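PDB 5ZFG: glutathione S-transferase, which metabolises the insecticide diazinon in the silkworm and probably acts by transferring glutathione to its substrates. Local coordinates for residues 2-7 against 56-61; 17-22 against 198-203; 134-139 against 178-183. One frame throughout, in Å; residues are numbered along the deposited sequence.

Contact 1: residues 2-7 against 56-61; sequences VLKLYA and VLDDEG
Leu-3, Leu-5 and Leu-57 meet on one face of the sheet, and this is the tightly packed side of the contact. Strands 3-7 and 56-59 run antiparallel beneath them, at 166°. Leu-3 CD1 lies 3.6 Å from Leu-57 CD1, the two side chains crossing obliquely. The same Leu-3 methyl presses on Asp-59, 3.5 Å from Asp-59 CB. Leu-57 CG is anti to the backbone N (chi1 -172°), and the CD1 it carries also touches Leu-5 CD1, with the two side chains at about a right angle. Helix 12-23 packs on this leucine face through Val-17, Arg-18 and Leu-21. Asp-59 is buried on the same face, and its OD2 is hydrogen-bonded to the hydroxyls of Tyr-73 and Tyr-78.

Two hydrogen-bonded pairs knit the strands together. In one, Asp-58 N gives Lys-4 O a short, nearly straight bond of 2.7 Å and 178°. In the other, Val-56 N reaches Tyr-6 O at 3.1 Å.

The opposite face is packed at Tyr-6 and Val-56 but becomes polar and partly exposed toward Asp-58. Tyr-6 and Val-56 lie side by side, with Tyr-6 CB 3.6 Å from Val-56 CG1, and Tyr-45 and Met-48 of helix 43-48 touch both. One water donates to Asp-58 OD2 at 2.6 Å. It also lies 2.7 Å from Tyr-6 OH, in a second hydrogen bond. Asp-58 OD1 turns back to its own chain and accepts from Gly-61 N at 2.8 Å, an Asx motif at the end of the strand.

The pair forms the antiparallel centre of the sheet in the thioredoxin-like N-terminal domain. Leucines face helix 12-23, with one buried carboxylate held by two tyrosine hydroxyls. Both oxygens of Asp-58 are engaged, which probably fixes the rotation of its carboxylate.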
ATOM      1  N   VAL B   2       9.680  18.348  17.703  1.00 42.68           N
ATOM      2  CA  VAL B   2       8.229  18.534  17.778  1.00 34.76           C
ATOM      3  C   VAL B   2       7.484  17.501  16.945  1.00 25.43           C
ATOM      4  O   VAL B   2       6.246  17.444  16.995  1.00 29.18           O
ATOM      5  CB  VAL B   2       7.853  19.979  17.370  1.00 28.17           C
ATOM      6  CG1 VAL B   2       7.838  20.138  15.860  1.00 28.65           C
ATOM      7  CG2 VAL B   2       6.509  20.416  17.991  1.00 27.34           C
ATOM      8  N   LEU B   3       8.200  16.680  16.185  1.00 20.33           N
ATOM      9  CA  LEU B   3       7.589  15.583  15.442  1.00 20.68           C
ATOM     10  C   LEU B   3       7.297  14.421  16.385  1.00 16.92           C
ATOM     11  O   LEU B   3       8.181  13.973  17.119  1.00 17.47           O
ATOM     12  CB  LEU B   3       8.534  15.144  14.331  1.00 23.20           C
ATOM     13  CG  LEU B   3       8.165  14.058  13.324  1.00 19.12           C
ATOM     14  CD1 LEU B   3       6.908  14.462  12.594  1.00 18.50           C
ATOM     15  CD2 LEU B   3       9.283  13.887  12.339  1.00 20.58           C
ATOM     16  N   LYS B   4       6.064  13.917  16.361  1.00 13.07           N
ATOM     17  CA  LYS B   4       5.608  12.937  17.340  1.00 13.34           C
ATOM     18  C   LYS B   4       5.156  11.666  16.633  1.00  9.22           C
ATOM     19  O   LYS B   4       4.363  11.733  15.687  1.00 10.85           O
ATOM     20  CB  LYS B   4       4.463  13.504  18.172  1.00 13.76           C
ATOM     21  CG  LYS B   4       4.860  14.742  19.011  1.00 18.78           C
ATOM     22  CD  LYS B   4       3.719  15.170  19.917  1.00 26.55           C
ATOM     23  CE  LYS B   4       3.927  16.578  20.446  1.00 35.52           C
ATOM     24  NZ  LYS B   4       2.937  16.870  21.520  1.00 39.72           N
ATOM     25  N   LEU B   5       5.646  10.521  17.101  1.00  7.09           N
ATOM     26  CA  LEU B   5       5.243   9.220  16.562  1.00  7.13           C
ATOM     27  C   LEU B   5       4.539   8.404  17.635  1.00  8.77           C
ATOM     28  O   LEU B   5       5.141   8.065  18.661  1.00  7.98           O
ATOM     29  CB  LEU B   5       6.443   8.439  16.034  1.00  7.35           C
ATOM     30  CG  LEU B   5       6.092   7.081  15.438  1.00  7.52           C
ATOM     31  CD1 LEU B   5       5.364   7.269  14.104  1.00 10.27           C
ATOM     32  CD2 LEU B   5       7.353   6.239  15.246  1.00 10.60           C
ATOM     33  N   TYR B   6       3.288   8.048  17.370  1.00  4.34           N
ATOM     34  CA  TYR B   6       2.531   7.131  18.215  1.00  7.48           C
ATOM     35  C   TYR B   6       2.732   5.712  17.696  1.00  7.44           C
ATOM     36  O   TYR B   6       2.348   5.403  16.565  1.00  7.73           O
ATOM     37  CB  TYR B   6       1.054   7.525  18.228  1.00  7.28           C
ATOM     38  CG  TYR B   6       0.848   8.893  18.851  1.00 10.21           C
ATOM     39  CD1 TYR B   6       0.466   9.015  20.179  1.00 13.26           C
ATOM     40  CD2 TYR B   6       1.084  10.060  18.125  1.00  9.72           C
ATOM     41  CE1 TYR B   6       0.295  10.258  20.762  1.00 14.34           C
ATOM     42  CE2 TYR B   6       0.915  11.320  18.703  1.00 13.49           C
ATOM     43  CZ  TYR B   6       0.516  11.408  20.023  1.00 13.81           C
ATOM     44  OH  TYR B   6       0.352  12.650  20.620  1.00 15.18           O
ATOM     45  N   ALA B   7       3.357   4.860  18.510  1.00  4.96           N
ATOM     46  CA  ALA B   7       3.863   3.569  18.052  1.00  8.38           C
ATOM     47  C   ALA B   7       3.632   2.519  19.133  1.00  9.35           C
ATOM     48  O   ALA B   7       3.311   2.849  20.276  1.00 10.31           O
ATOM     49  CB  ALA B   7       5.362   3.658  17.715  1.00 13.84           C
ATOM     50  N   VAL B  56       0.777   6.287  14.084  1.00  5.14           N
ATOM     51  CA  VAL B  56       0.339   7.541  13.473  1.00  6.89           C
ATOM     52  C   VAL B  56       1.375   8.609  13.801  1.00  6.70           C
ATOM     53  O   VAL B  56       1.952   8.613  14.891  1.00  6.79           O
ATOM     54  CB  VAL B  56      -1.089   7.945  13.923  1.00  8.09           C
ATOM     55  CG1 VAL B  56      -1.183   8.186  15.443  1.00  7.96           C
ATOM     56  CG2 VAL B  56      -1.592   9.157  13.136  1.00 10.58           C
ATOM     57  N   LEU B  57       1.654   9.470  12.827  1.00  5.99           N
ATOM     58  CA  LEU B  57       2.606  10.570  12.965  1.00  6.04           C
ATOM     59  C   LEU B  57       1.864  11.878  13.165  1.00  9.78           C
ATOM     60  O   LEU B  57       0.857  12.139  12.504  1.00 11.27           O
ATOM     61  CB  LEU B  57       3.488  10.659  11.715  1.00  8.20           C
ATOM     62  CG  LEU B  57       4.675  11.621  11.722  1.00 12.17           C
ATOM     63  CD1 LEU B  57       5.847  11.036  12.497  1.00 12.31           C
ATOM     64  CD2 LEU B  57       5.083  11.953  10.281  1.00  7.82           C
ATOM     65  N   ASP B  58       2.368  12.707  14.080  1.00  6.79           N
ATOM     66  CA  ASP B  58       1.894  14.077  14.249  1.00 11.49           C
ATOM     67  C   ASP B  58       3.061  15.011  13.940  1.00 11.45           C
ATOM     68  O   ASP B  58       4.007  15.116  14.731  1.00 13.45           O
ATOM     69  CB  ASP B  58       1.352  14.295  15.660  1.00 11.14           C
ATOM     70  CG  ASP B  58       1.008  15.760  15.946  1.00 23.28           C
ATOM     71  OD1 ASP B  58       1.102  16.613  15.033  1.00 15.57           O
ATOM     72  OD2 ASP B  58       0.639  16.053  17.102  1.00 24.78           O
ATOM     73  N   ASP B  59       2.998  15.673  12.788  1.00 13.32           N
ATOM     74  CA  ASP B  59       4.028  16.621  12.351  1.00 15.69           C
ATOM     75  C   ASP B  59       3.413  18.011  12.457  1.00 16.61           C
ATOM     76  O   ASP B  59       2.752  18.488  11.533  1.00 17.17           O
ATOM     77  CB  ASP B  59       4.520  16.332  10.927  1.00 17.92           C
ATOM     78  CG  ASP B  59       5.804  17.090  10.591  1.00 20.72           C
ATOM     79  OD1 ASP B  59       6.299  17.843  11.471  1.00 21.00           O
ATOM     80  OD2 ASP B  59       6.328  16.941   9.466  1.00 19.15           O
ATOM     81  N   GLU B  60       3.609  18.649  13.612  1.00 25.80           N
ATOM     82  CA  GLU B  60       3.137  20.017  13.825  1.00 27.42           C
ATOM     83  C   GLU B  60       1.644  20.138  13.520  1.00 20.78           C
ATOM     84  O   GLU B  60       1.178  21.131  12.968  1.00 24.26           O
ATOM     85  CB  GLU B  60       3.963  20.997  12.982  1.00 28.54           C
ATOM     86  CG  GLU B  60       3.846  22.462  13.358  1.00 39.04           C
ATOM     87  CD  GLU B  60       4.860  23.334  12.634  1.00 50.81           C
ATOM     88  OE1 GLU B  60       5.051  24.496  13.053  1.00 58.29           O
ATOM     89  OE2 GLU B  60       5.462  22.860  11.646  1.00 47.87           O
ATOM     90  N   GLY B  61       0.879  19.099  13.869  1.00 17.20           N
ATOM     91  CA  GLY B  61      -0.553  19.095  13.646  1.00 18.81           C
ATOM     92  C   GLY B  61      -0.997  18.433  12.355  1.00 18.02           C
ATOM     93  O   GLY B  61      -2.206  18.288  12.130  1.00 19.21           O
TER
HETATM   94  O   HOH W   1      -0.166  14.909  19.305  1.00 22.45           O

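Contact 2: residues 17-22 against 198-203; sequences VRQALV and WKISES. With EDO (1,2-ethanediol), chain G.
Ile-200 is met by Arg-18, Gln-19 and Val-22, the arginine coming at a slant and the other two alongside. The helices that carry them run close to antiparallel, at 158°, with their axes 9.7 Å apart.

Arg-18 lays one face of its guanidinium over the CG2 branch of Ile-200. Ile-200 CG2 is 3.7 Å from Arg-18 CZ, offset toward the rim of the flat group. The arginine chain bends at chi3 (50°), which places NE. From there NE donates a hydrogen bond of 3.0 Å to O1 of an ethanediol molecule, which probably comes from the crystallisation liquor. A water continues the link between the helices. It accepts from Arg-18 NH1 at 3.1 Å and donates to Ile-200 O at 2.6 Å. The guanidinium is thus used in two ways, with a methyl on one face and polar partners for its N-H groups.

Gln-19 and Ile-200 run alongside in opposite senses, with Gln-19 CG 3.9 Å from Ile-200 CD1. Val-22 passes the isoleucine in the same manner, and its CG2 stands 4.1 Å from Ile-200 CD1. The extended Gln-19 chain carries its amide on toward Ser-201, where Gln-19 NE2 is 2.9 Å from Ser-201 OG. Gln-19 NE2 donates to Leu-197 O, and Gln-19 OE1 is hydrogen-bonded to Asn-165 ND2. Asn-165 OD1 is hydrogen-bonded to Ser-201 OG, so this one asparagine serves both helices.

The contact joins the N-terminal thioredoxin-like domain to the helical C-terminal domain. Helix 12-23 has strand 3-7 and helix 67-78 against its other sides. Helix 195-208 is flanked by helices 160-172 and 181-193, with Phe-161 and Phe-190 both touching Gln-19.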
ATOM      1  N   VAL B  17       8.961   2.643  10.791  1.00  4.48           N
ATOM      2  CA  VAL B  17       8.980   4.099  10.794  1.00  4.92           C
ATOM      3  C   VAL B  17      10.097   4.601  11.706  1.00  6.92           C
ATOM      4  O   VAL B  17      10.820   5.542  11.363  1.00  5.30           O
ATOM      5  CB  VAL B  17       7.612   4.678  11.198  1.00  5.35           C
ATOM      6  CG1 VAL B  17       7.694   6.203  11.363  1.00  5.65           C
ATOM      7  CG2 VAL B  17       6.523   4.343  10.144  1.00  5.56           C
ATOM      8  N   ARG B  18      10.301   3.943  12.845  1.00  8.36           N
ATOM      9  CA  ARG B  18      11.377   4.388  13.734  1.00  7.45           C
ATOM     10  C   ARG B  18      12.743   4.221  13.078  1.00  5.03           C
ATOM     11  O   ARG B  18      13.591   5.114  13.179  1.00  7.61           O
ATOM     12  CB  ARG B  18      11.300   3.642  15.068  1.00  7.78           C
ATOM     13  CG  ARG B  18      10.101   4.090  15.906  1.00  6.95           C
ATOM     14  CD  ARG B  18       9.859   3.193  17.124  1.00  9.16           C
ATOM     15  NE  ARG B  18      11.110   3.036  17.849  1.00 10.10           N
ATOM     16  CZ  ARG B  18      11.484   1.937  18.492  1.00  7.84           C
ATOM     17  NH1 ARG B  18      10.692   0.877  18.551  1.00  7.55           N
ATOM     18  NH2 ARG B  18      12.668   1.901  19.080  1.00  9.93           N
ATOM     19  N   GLN B  19      12.979   3.088  12.411  1.00  5.55           N
ATOM     20  CA  GLN B  19      14.249   2.870  11.725  1.00  9.26           C
ATOM     21  C   GLN B  19      14.499   3.944  10.669  1.00  8.78           C
ATOM     22  O   GLN B  19      15.600   4.500  10.588  1.00  8.40           O
ATOM     23  CB  GLN B  19      14.279   1.474  11.105  1.00  8.98           C
ATOM     24  CG  GLN B  19      14.297   0.366  12.146  1.00  8.45           C
ATOM     25  CD  GLN B  19      14.183  -0.975  11.501  1.00 10.65           C
ATOM     26  OE1 GLN B  19      13.324  -1.182  10.630  1.00 11.40           O
ATOM     27  NE2 GLN B  19      15.041  -1.904  11.905  1.00 12.20           N
ATOM     28  N   ALA B  20      13.476   4.285   9.879  1.00  8.65           N
ATOM     29  CA  ALA B  20      13.642   5.343   8.888  1.00  8.55           C
ATOM     30  C   ALA B  20      13.977   6.687   9.543  1.00  8.88           C
ATOM     31  O   ALA B  20      14.863   7.412   9.073  1.00 10.09           O
ATOM     32  CB  ALA B  20      12.380   5.471   8.033  1.00  6.87           C
ATOM     33  N   LEU B  21      13.249   7.055  10.605  1.00  7.26           N
ATOM     34  CA  LEU B  21      13.523   8.319  11.285  1.00  9.95           C
ATOM     35  C   LEU B  21      14.945   8.346  11.826  1.00 11.21           C
ATOM     36  O   LEU B  21      15.636   9.366  11.720  1.00 10.71           O
ATOM     37  CB  LEU B  21      12.521   8.548  12.415  1.00  8.92           C
ATOM     38  CG  LEU B  21      11.088   8.920  12.011  1.00  5.77           C
ATOM     39  CD1 LEU B  21      10.134   8.585  13.156  1.00  5.47           C
ATOM     40  CD2 LEU B  21      10.985  10.401  11.605  1.00  9.12           C
ATOM     41  N   VAL B  22      15.401   7.223  12.386  1.00 11.90           N
ATOM     42  CA  VAL B  22      16.759   7.141  12.921  1.00 12.22           C
ATOM     43  C   VAL B  22      17.785   7.193  11.796  1.00 13.74           C
ATOM     44  O   VAL B  22      18.771   7.940  11.875  1.00 14.94           O
ATOM     45  CB  VAL B  22      16.901   5.868  13.784  1.00 12.94           C
ATOM     46  CG1 VAL B  22      18.362   5.584  14.137  1.00 12.94           C
ATOM     47  CG2 VAL B  22      16.049   5.991  15.038  1.00  9.45           C
ATOM     48  N   TRP B 198      19.099  -2.474  13.446  1.00 11.97           N
ATOM     49  CA  TRP B 198      18.656  -3.807  13.832  1.00 13.52           C
ATOM     50  C   TRP B 198      18.306  -3.861  15.315  1.00 16.01           C
ATOM     51  O   TRP B 198      17.401  -4.602  15.709  1.00 11.20           O
ATOM     52  CB  TRP B 198      19.716  -4.866  13.475  1.00 14.71           C
ATOM     53  CG  TRP B 198      19.372  -6.160  14.127  1.00 12.91           C
ATOM     54  CD1 TRP B 198      19.994  -6.732  15.203  1.00 21.69           C
ATOM     55  CD2 TRP B 198      18.246  -6.995  13.825  1.00 15.57           C
ATOM     56  NE1 TRP B 198      19.342  -7.887  15.566  1.00 18.56           N
ATOM     57  CE2 TRP B 198      18.268  -8.072  14.736  1.00 20.78           C
ATOM     58  CE3 TRP B 198      17.230  -6.945  12.863  1.00 13.84           C
ATOM     59  CZ2 TRP B 198      17.316  -9.089  14.712  1.00 21.24           C
ATOM     60  CZ3 TRP B 198      16.287  -7.959  12.842  1.00 16.32           C
ATOM     61  CH2 TRP B 198      16.333  -9.011  13.762  1.00 19.82           C
ATOM     62  N   LYS B 199      18.969  -3.048  16.151  1.00 13.74           N
ATOM     63  CA  LYS B 199      18.619  -3.018  17.572  1.00 14.62           C
ATOM     64  C   LYS B 199      17.143  -2.719  17.787  1.00 11.88           C
ATOM     65  O   LYS B 199      16.544  -3.219  18.744  1.00 11.63           O
ATOM     66  CB  LYS B 199      19.452  -1.968  18.309  1.00 20.50           C
ATOM     67  CG  LYS B 199      20.678  -2.508  19.015  1.00 34.47           C
ATOM     68  CD  LYS B 199      21.190  -1.496  20.035  1.00 39.22           C
ATOM     69  CE  LYS B 199      22.326  -2.068  20.868  1.00 45.07           C
ATOM     70  NZ  LYS B 199      23.625  -1.889  20.162  1.00 42.41           N
ATOM     71  N   ILE B 200      16.556  -1.881  16.930  1.00 11.82           N
ATOM     72  CA  ILE B 200      15.128  -1.575  17.017  1.00  9.24           C
ATOM     73  C   ILE B 200      14.301  -2.829  16.737  1.00  7.21           C
ATOM     74  O   ILE B 200      13.352  -3.143  17.466  1.00  9.85           O
ATOM     75  CB  ILE B 200      14.779  -0.423  16.051  1.00  7.09           C
ATOM     76  CG1 ILE B 200      15.475   0.871  16.489  1.00  8.95           C
ATOM     77  CG2 ILE B 200      13.259  -0.203  15.990  1.00  9.34           C
ATOM     78  CD1 ILE B 200      15.409   1.995  15.462  1.00  9.52           C
ATOM     79  N   SER B 201      14.662  -3.574  15.687  1.00  8.50           N
ATOM     80  CA  SER B 201      13.973  -4.835  15.400  1.00  6.29           C
ATOM     81  C   SER B 201      14.210  -5.860  16.502  1.00 10.57           C
ATOM     82  O   SER B 201      13.296  -6.602  16.886  1.00  9.34           O
ATOM     83  CB  SER B 201      14.449  -5.399  14.063  1.00 11.29           C
ATOM     84  OG  SER B 201      14.275  -4.495  12.994  1.00  9.02           O
ATOM     85  N   GLU B 202      15.437  -5.913  17.023  1.00 12.75           N
ATOM     86  CA  GLU B 202      15.788  -6.952  17.984  1.00 14.17           C
ATOM     87  C   GLU B 202      15.028  -6.779  19.290  1.00  9.31           C
ATOM     88  O   GLU B 202      14.599  -7.762  19.899  1.00 15.11           O
ATOM     89  CB  GLU B 202      17.292  -6.937  18.238  1.00 15.43           C
ATOM     90  CG  GLU B 202      17.791  -8.159  18.988  1.00 19.97           C
ATOM     91  CD  GLU B 202      19.290  -8.115  19.159  1.00 40.72           C
ATOM     92  OE1 GLU B 202      19.764  -7.244  19.920  1.00 46.38           O
ATOM     93  OE2 GLU B 202      19.990  -8.921  18.505  1.00 44.34           O
ATOM     94  N   SER B 203      14.849  -5.540  19.738  1.00 10.64           N
ATOM     95  CA  SER B 203      14.096  -5.307  20.967  0.54 13.94           C
ATOM     96  C   SER B 203      12.666  -5.821  20.840  1.00 16.68           C
ATOM     97  O   SER B 203      12.122  -6.417  21.777  1.00 13.57           O
ATOM     98  CB  SER B 203      14.113  -3.818  21.308  0.54 15.08           C
ATOM     99  OG  SER B 203      13.285  -3.532  22.418  0.54 16.17           O
TER
HETATM  100  C1  EDO G 301      14.333   4.663  17.996  0.86 18.86           C
HETATM  101  O1  EDO G 301      13.114   5.158  18.573  0.86 11.59           O
HETATM  102  C2  EDO G 301      15.230   3.973  19.027  0.86 14.57           C
HETATM  103  O2  EDO G 301      16.624   4.254  18.750  0.86 23.85           O
HETATM  104  O   HOH W   2      12.400  -1.563  19.247  1.00 14.24           O

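Contact 3: residues 134-139 against 178-183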
ATOM      1  N   ILE B 134       5.264 -19.340   0.007  1.00 13.00           N
ATOM      2  CA  ILE B 134       5.036 -18.639  -1.255  1.00 14.98           C
ATOM      3  C   ILE B 134       5.536 -17.195  -1.172  1.00 15.43           C
ATOM      4  O   ILE B 134       6.155 -16.685  -2.119  1.00 12.62           O
ATOM      5  CB  ILE B 134       3.548 -18.722  -1.646  1.00 13.92           C
ATOM      6  CG1 ILE B 134       3.214 -20.150  -2.092  1.00 20.28           C
ATOM      7  CG2 ILE B 134       3.235 -17.750  -2.769  1.00 18.72           C
ATOM      8  CD1 ILE B 134       1.776 -20.542  -1.884  1.00 26.35           C
ATOM      9  N   SER B 135       5.320 -16.528  -0.030  1.00 11.87           N
ATOM     10  CA  SER B 135       5.791 -15.152   0.136  1.00 15.19           C
ATOM     11  C   SER B 135       7.310 -15.084   0.116  1.00 10.41           C
ATOM     12  O   SER B 135       7.895 -14.197  -0.520  1.00 11.08           O
ATOM     13  CB  SER B 135       5.262 -14.561   1.440  1.00 14.78           C
ATOM     14  OG  SER B 135       3.854 -14.472   1.427  1.00 14.88           O
ATOM     15  N   LEU B 136       7.966 -15.996   0.849  1.00 11.31           N
ATOM     16  CA  LEU B 136       9.416 -16.075   0.794  1.00 11.15           C
ATOM     17  C   LEU B 136       9.886 -16.352  -0.625  1.00 12.37           C
ATOM     18  O   LEU B 136      10.843 -15.730  -1.103  1.00 16.22           O
ATOM     19  CB  LEU B 136       9.911 -17.160   1.757  1.00 11.55           C
ATOM     20  CG  LEU B 136       9.668 -16.828   3.227  1.00 11.30           C
ATOM     21  CD1 LEU B 136       9.785 -18.055   4.107  1.00 11.46           C
ATOM     22  CD2 LEU B 136      10.638 -15.738   3.682  1.00 13.67           C
ATOM     23  N   ASP B 137       9.199 -17.266  -1.328  1.00 15.71           N
ATOM     24  CA  ASP B 137       9.606 -17.599  -2.688  1.00 17.20           C
ATOM     25  C   ASP B 137       9.510 -16.383  -3.606  1.00 13.12           C
ATOM     26  O   ASP B 137      10.396 -16.153  -4.442  1.00 16.27           O
ATOM     27  CB  ASP B 137       8.759 -18.754  -3.218  1.00 17.49           C
ATOM     28  CG  ASP B 137       9.358 -19.389  -4.454  1.00 24.09           C
ATOM     29  OD1 ASP B 137      10.454 -19.981  -4.352  1.00 27.15           O
ATOM     30  OD2 ASP B 137       8.737 -19.277  -5.528  1.00 23.53           O
ATOM     31  N   VAL B 138       8.459 -15.577  -3.440  1.00 16.12           N
ATOM     32  CA  VAL B 138       8.285 -14.390  -4.274  1.00 12.98           C
ATOM     33  C   VAL B 138       9.370 -13.357  -3.973  1.00 10.26           C
ATOM     34  O   VAL B 138       9.977 -12.794  -4.891  1.00 15.01           O
ATOM     35  CB  VAL B 138       6.867 -13.806  -4.104  1.00 11.30           C
ATOM     36  CG1 VAL B 138       6.771 -12.421  -4.767  1.00 11.83           C
ATOM     37  CG2 VAL B 138       5.813 -14.750  -4.675  1.00 15.74           C
ATOM     38  N   LEU B 139       9.661 -13.106  -2.690  1.00 10.88           N
ATOM     39  CA  LEU B 139      10.735 -12.157  -2.379  1.00 10.03           C
ATOM     40  C   LEU B 139      12.087 -12.678  -2.851  1.00 13.31           C
ATOM     41  O   LEU B 139      12.906 -11.915  -3.381  1.00 13.42           O
ATOM     42  CB  LEU B 139      10.776 -11.849  -0.876  1.00 14.45           C
ATOM     43  CG  LEU B 139      11.845 -10.826  -0.453  1.00 11.94           C
ATOM     44  CD1 LEU B 139      11.730  -9.500  -1.211  1.00 15.12           C
ATOM     45  CD2 LEU B 139      11.843 -10.581   1.069  1.00 11.04           C
ATOM     46  N   SER B 178      16.467 -20.528   5.849  1.00 21.30           N
ATOM     47  CA  SER B 178      17.809 -20.472   5.270  1.00 21.51           C
ATOM     48  C   SER B 178      17.856 -21.017   3.848  1.00 21.43           C
ATOM     49  O   SER B 178      18.765 -20.659   3.089  1.00 24.94           O
ATOM     50  CB  SER B 178      18.810 -21.232   6.153  1.00 23.05           C
ATOM     51  OG  SER B 178      18.410 -22.577   6.326  1.00 21.84           O
ATOM     52  N   LYS B 179      16.897 -21.865   3.467  1.00 23.39           N
ATOM     53  CA  LYS B 179      16.855 -22.344   2.094  1.00 22.51           C
ATOM     54  C   LYS B 179      16.597 -21.214   1.102  1.00 27.72           C
ATOM     55  O   LYS B 179      16.905 -21.368  -0.086  1.00 22.63           O
ATOM     56  CB  LYS B 179      15.798 -23.442   1.946  1.00 23.02           C
ATOM     57  CG  LYS B 179      14.351 -22.968   1.936  1.00 28.59           C
ATOM     58  CD  LYS B 179      13.452 -23.965   1.204  1.00 36.27           C
ATOM     59  CE  LYS B 179      12.062 -24.048   1.824  1.00 29.73           C
ATOM     60  NZ  LYS B 179      11.322 -25.280   1.395  1.00 30.84           N
ATOM     61  N   TYR B 180      16.067 -20.077   1.566  1.00 19.58           N
ATOM     62  CA  TYR B 180      15.911 -18.880   0.741  1.00 20.26           C
ATOM     63  C   TYR B 180      17.218 -18.098   0.807  1.00 20.38           C
ATOM     64  O   TYR B 180      17.376 -17.159   1.585  1.00 18.69           O
ATOM     65  CB  TYR B 180      14.700 -18.073   1.200  1.00 15.43           C
ATOM     66  CG  TYR B 180      13.444 -18.889   1.064  1.00 19.01           C
ATOM     67  CD1 TYR B 180      12.799 -19.002  -0.169  1.00 18.66           C
ATOM     68  CD2 TYR B 180      12.927 -19.595   2.146  1.00 17.86           C
ATOM     69  CE1 TYR B 180      11.662 -19.769  -0.313  1.00 20.95           C
ATOM     70  CE2 TYR B 180      11.786 -20.379   2.011  1.00 20.64           C
ATOM     71  CZ  TYR B 180      11.163 -20.460   0.773  1.00 20.28           C
ATOM     72  OH  TYR B 180      10.027 -21.216   0.601  1.00 19.92           O
ATOM     73  N   THR B 181      18.152 -18.490  -0.064  1.00 21.91           N
ATOM     74  CA  THR B 181      19.551 -18.082   0.038  1.00 25.68           C
ATOM     75  C   THR B 181      19.707 -16.568   0.082  1.00 20.08           C
ATOM     76  O   THR B 181      20.408 -16.023   0.943  1.00 20.07           O
ATOM     77  CB  THR B 181      20.322 -18.646  -1.158  1.00 26.66           C
ATOM     78  OG1 THR B 181      20.231 -20.073  -1.148  1.00 29.52           O
ATOM     79  CG2 THR B 181      21.763 -18.228  -1.096  1.00 36.52           C
ATOM     80  N   LYS B 182      19.079 -15.873  -0.862  1.00 18.36           N
ATOM     81  CA  LYS B 182      19.281 -14.436  -0.964  1.00 19.11           C
ATOM     82  C   LYS B 182      18.575 -13.693   0.165  1.00 17.66           C
ATOM     83  O   LYS B 182      19.116 -12.718   0.696  1.00 16.40           O
ATOM     84  CB  LYS B 182      18.822 -13.949  -2.337  1.00 21.69           C
ATOM     85  CG  LYS B 182      19.510 -14.701  -3.484  1.00 24.23           C
ATOM     86  CD  LYS B 182      19.111 -14.154  -4.844  1.00 31.39           C
ATOM     87  CE  LYS B 182      20.001 -14.710  -5.949  1.00 33.23           C
ATOM     88  NZ  LYS B 182      21.445 -14.399  -5.729  1.00 32.30           N
ATOM     89  N   ILE B 183      17.377 -14.138   0.555  1.00 16.77           N
ATOM     90  CA  ILE B 183      16.725 -13.537   1.720  1.00 15.83           C
ATOM     91  C   ILE B 183      17.614 -13.680   2.949  1.00 17.66           C
ATOM     92  O   ILE B 183      17.900 -12.703   3.649  1.00 17.10           O
ATOM     93  CB  ILE B 183      15.345 -14.168   1.969  1.00 15.67           C
ATOM     94  CG1 ILE B 183      14.362 -13.832   0.843  1.00 14.30           C
ATOM     95  CG2 ILE B 183      14.780 -13.675   3.295  1.00 13.91           C
ATOM     96  CD1 ILE B 183      12.987 -14.479   1.045  1.00 13.37           C
TER
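Tyr-180 is the first residue of 178-183 to touch helix 126-146, and it does so with the flat of its ring on Leu-136. It sits at the centre of an inverse gamma turn and at the N-cap position of helix 181-193. Its CG is anti to the carbonyl carbon (chi1 -61°), beside the backbone N, and from there the ring lies on Leu-136. Leu-136 CB stands over the middle of the ring, 3.6 Å from the Tyr-180 centroid and only 7° off the ring normal, a CH-pi contact. Leu-136 CD1 is 3.7 Å from Tyr-180 CE2, and Asp-137 N approaches Tyr-180 CE1 obliquely at 3.7 Å. The hydroxyl is hydrogen-bonded to His-133 ND1, just before 134-139. An alanine here would probably leave a gap over Leu-136 and His-133 ND1 without this partner.

Beyond Tyr-180 the helix begins. The backbone N atoms of Lys-182 and Ile-183 are bound by the two carboxylate oxygens of Glu-140.

Ile-183 makes the last contact, with its CD1 methyl driven against helix 126-146. Ile-183 CD1 is 3.3 Å from Leu-136 O. The side chains of Ile-183 and Leu-136 cross at about a right angle, with Ile-183 CD1 3.7 Å from Leu-136 CD2. The same methyl lies 3.9 Å from Leu-139 CB, where the two side chains meet at a slant. Phe-177 touches Leu-136 and Ile-183, and Tyr-106 of helix 89-114 packs on Leu-136 and Leu-139. Val-138 points away from this contact and packs on Gln-51 of the second subunit.

The chemistry thus combines two means of holding. Hydrocarbon and a ring face fill the buried interface of the C-terminal domain. Around it, polar bonds from His-133 and Glu-140 fix the start of helix 181-193, and the charge of Glu-140 would probably suit that N-terminal end.

In the fold
From the N terminus, strand 3-7 comes first. Contact 1 closes a loop of 48 residues when strand 56-59 returns beside it. Helix 12-23 lies within that loop, so contact 2, which joins this helix to helix 195-208 after 175 residues, crosses contact 1. The two touch through the leucine face of strand 3-7. Contact 3 opens and closes later, between helix 126-146 and the start of helix 181-193, wholly within the span of contact 2. It lies apart, its nearest atoms about 10 Å from contact 2 and about 22 Å from contact 1. Contact 1 pairs the two central strands of the N-terminal sheet, contact 3 packs two C-terminal helices, and contact 2 ties the domains together.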